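Local coordinates for receptor-type adenylate cyclase gresag 4.1 (Trypanosoma brucei, PDB 1FX2), which catalyses the conversion of ATP to 3',5'-cyclic AMP and diphosphate through its cytoplasmic class III cyclase domain, a magnesium-dependent activity, at the interface of chains A and B. Residues are numbered along the deposited sequence; one frame, centred on the assembly and turned at random. Chains: chain A/B, Receptor-type adenylate cyclase gresag 4.1.

The interface of chains A and B. Residues chain A 180, 184, 212, 214; chain B 83, 86-87, 220.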
ATOM      1  N   HIS A 180      -3.197  -3.511   2.779  1.00 10.68           N
ATOM      2  CA  HIS A 180      -1.997  -3.463   3.600  1.00  9.08           C
ATOM      3  C   HIS A 180      -2.211  -4.187   4.903  1.00  8.90           C
ATOM      4  O   HIS A 180      -1.274  -4.753   5.426  1.00 10.11           O
ATOM      5  CB  HIS A 180      -1.620  -1.982   3.840  1.00 12.06           C
ATOM      6  CG  HIS A 180      -0.335  -1.817   4.599  1.00 13.01           C
ATOM      7  ND1 HIS A 180      -0.253  -1.546   5.943  1.00 18.53           N
ATOM      8  CD2 HIS A 180       0.936  -1.945   4.148  1.00 14.37           C
ATOM      9  CE1 HIS A 180       1.031  -1.515   6.291  1.00 14.02           C
ATOM     10  NE2 HIS A 180       1.759  -1.749   5.217  1.00 12.91           N
ATOM     11  N   MET A 184       0.550  -6.840   6.233  1.00  8.96           N
ATOM     12  CA  MET A 184       1.337  -6.745   7.436  1.00 12.84           C
ATOM     13  C   MET A 184       0.854  -7.711   8.524  1.00 12.95           C
ATOM     14  O   MET A 184       1.539  -7.798   9.579  1.00 15.78           O
ATOM     15  CB  MET A 184       1.676  -5.196   7.786  1.00 14.19           C
ATOM     16  CG  MET A 184       3.113  -4.591   7.013  1.00  5.36           C
ATOM     17  SD  MET A 184       4.300  -5.296   7.228  1.00 19.79           S
ATOM     18  CE  MET A 184       4.444  -5.009   9.000  1.00 12.80           C
ATOM     19  N   LYS A 212      -4.693   1.223   0.967  1.00 16.24           N
ATOM     20  CA  LYS A 212      -3.428   0.941   0.274  1.00 17.52           C
ATOM     21  C   LYS A 212      -3.522  -0.552  -0.157  1.00 15.03           C
ATOM     22  O   LYS A 212      -3.740  -1.398   0.740  1.00 17.61           O
ATOM     23  CB  LYS A 212      -2.263   1.148   1.243  1.00 30.27           C
ATOM     24  CG  LYS A 212      -1.857   2.616   1.448  1.00 38.26           C
ATOM     25  CD  LYS A 212      -2.519   3.261   2.679  1.00 41.23           C
ATOM     26  CE  LYS A 212      -2.358   4.794   2.658  1.00 24.27           C
ATOM     27  NZ  LYS A 212      -2.962   5.361   3.916  1.00 36.26           N
ATOM     28  N   TYR A 214      -2.096  -3.988  -2.396  1.00  9.98           N
ATOM     29  CA  TYR A 214      -0.944  -4.683  -2.851  1.00 11.16           C
ATOM     30  C   TYR A 214      -1.398  -5.779  -3.800  1.00 10.84           C
ATOM     31  O   TYR A 214      -2.303  -6.544  -3.470  1.00 14.21           O
ATOM     32  CB  TYR A 214      -0.193  -5.290  -1.652  1.00 10.73           C
ATOM     33  CG  TYR A 214       0.516  -4.242  -0.850  1.00 11.65           C
ATOM     34  CD1 TYR A 214      -0.199  -3.429   0.028  1.00 13.16           C
ATOM     35  CD2 TYR A 214       1.838  -3.938  -1.129  1.00 12.31           C
ATOM     36  CE1 TYR A 214       0.402  -2.300   0.587  1.00 14.07           C
ATOM     37  CE2 TYR A 214       2.448  -2.819  -0.537  1.00 12.06           C
ATOM     38  CZ  TYR A 214       1.681  -2.042   0.283  1.00 12.45           C
ATOM     39  OH  TYR A 214       2.318  -0.930   0.857  1.00 16.93           O
TER
ATOM     40  N   LEU B  83       6.036   3.119   3.982  1.00  8.40           N
ATOM     41  CA  LEU B  83       5.663   1.722   3.811  1.00 10.68           C
ATOM     42  C   LEU B  83       6.869   0.815   3.489  1.00  7.20           C
ATOM     43  O   LEU B  83       7.022  -0.214   4.162  1.00 10.19           O
ATOM     44  CB  LEU B  83       4.587   1.596   2.740  1.00  8.71           C
ATOM     45  CG  LEU B  83       3.290   2.308   3.155  1.00  9.55           C
ATOM     46  CD1 LEU B  83       2.420   2.505   1.874  1.00 12.50           C
ATOM     47  CD2 LEU B  83       2.497   1.447   4.154  1.00 11.52           C
ATOM     48  N   LEU B  86       8.895   0.229   6.575  1.00  6.93           N
ATOM     49  CA  LEU B  86       8.226  -0.657   7.523  1.00  7.44           C
ATOM     50  C   LEU B  86       8.401  -2.116   7.065  1.00  8.59           C
ATOM     51  O   LEU B  86       8.623  -3.046   7.866  1.00  8.38           O
ATOM     52  CB  LEU B  86       6.727  -0.296   7.562  1.00  7.28           C
ATOM     53  CG  LEU B  86       5.871  -1.351   8.306  1.00  8.21           C
ATOM     54  CD1 LEU B  86       6.151  -1.258   9.881  1.00  8.85           C
ATOM     55  CD2 LEU B  86       4.376  -0.869   8.125  1.00 10.45           C
ATOM     56  N   HIS B  87       8.366  -2.310   5.744  1.00  8.73           N
ATOM     57  CA  HIS B  87       8.448  -3.682   5.204  1.00 10.25           C
ATOM     58  C   HIS B  87       9.841  -4.248   5.134  1.00 10.93           C
ATOM     59  O   HIS B  87      10.023  -5.470   5.195  1.00 14.63           O
ATOM     60  CB  HIS B  87       7.842  -3.728   3.814  1.00 12.05           C
ATOM     61  CG  HIS B  87       6.414  -3.278   3.776  1.00 10.90           C
ATOM     62  ND1 HIS B  87       5.826  -2.761   2.629  1.00 11.40           N
ATOM     63  CD2 HIS B  87       5.491  -3.162   4.765  1.00 12.13           C
ATOM     64  CE1 HIS B  87       4.600  -2.352   2.936  1.00  9.94           C
ATOM     65  NE2 HIS B  87       4.359  -2.589   4.208  1.00 10.58           N
ATOM     66  N   PRO B 220      -1.269   2.573   8.115  1.00 19.23           N
ATOM     67  CA  PRO B 220      -2.541   2.717   8.821  1.00 13.53           C
ATOM     68  C   PRO B 220      -2.490   2.493  10.391  1.00 20.77           C
ATOM     69  O   PRO B 220      -1.806   1.602  10.831  1.00 20.33           O
ATOM     70  CB  PRO B 220      -3.439   1.656   8.117  1.00 29.98           C
ATOM     71  CG  PRO B 220      -2.668   1.305   6.830  1.00 24.38           C
ATOM     72  CD  PRO B 220      -1.241   1.433   7.167  1.00 22.96           C
TER
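A:His180 and B:His87 meet through their imidazole NE2 atoms, 2.9 Å apart, in a hydrogen bond bent to 144° at the hydrogen. Either ring could be the donor, so one NE2 presumably carries the proton and the other accepts it. A:His180 opens the short helix 180-184; with CG anti to the backbone N (chi1 -176°), its ring is carried out toward the end of helix 71-87 of chain B. Chain B covers one face of this ring and part of its edge. B:Leu83 lays its CD2 methyl over that face, 3.8 Å from the ring centroid, in a CH-pi contact. B:Leu86 brings its own CD2 to the edge, in the ring plane, 3.9 Å from CE1. From the same side as B:Leu83, the loop residue B:Pro220 brings its CD methylene obliquely to the ring margin, 3.4 Å from ND1 of A:His180. B:His87, the last residue of its helix, is itself flanked by chain A. The thioether SD of A:Met184 comes within 3.5 Å of B:His87 CD2, but this tail is modelled with strained geometry and its fine placement is doubtful. Near CE1 of B:His87, the phenol OH of A:Tyr214, from strand 211-216, lies at the imidazole edge, 3.4 Å away. The carbonyl O of B:Leu83, one helical turn back, sits 3.1 Å above the plane of the same imidazole, over its centre. The patch sets the histidine-histidine hydrogen bond among apolar contacts, hiding 232 Å² of protein surface, both chains summed. It joins different surfaces of two copies without exact two-fold symmetry; as these catalytic domains were studied as monomers, it may be a crystal contact rather than the catalytic dimer interface.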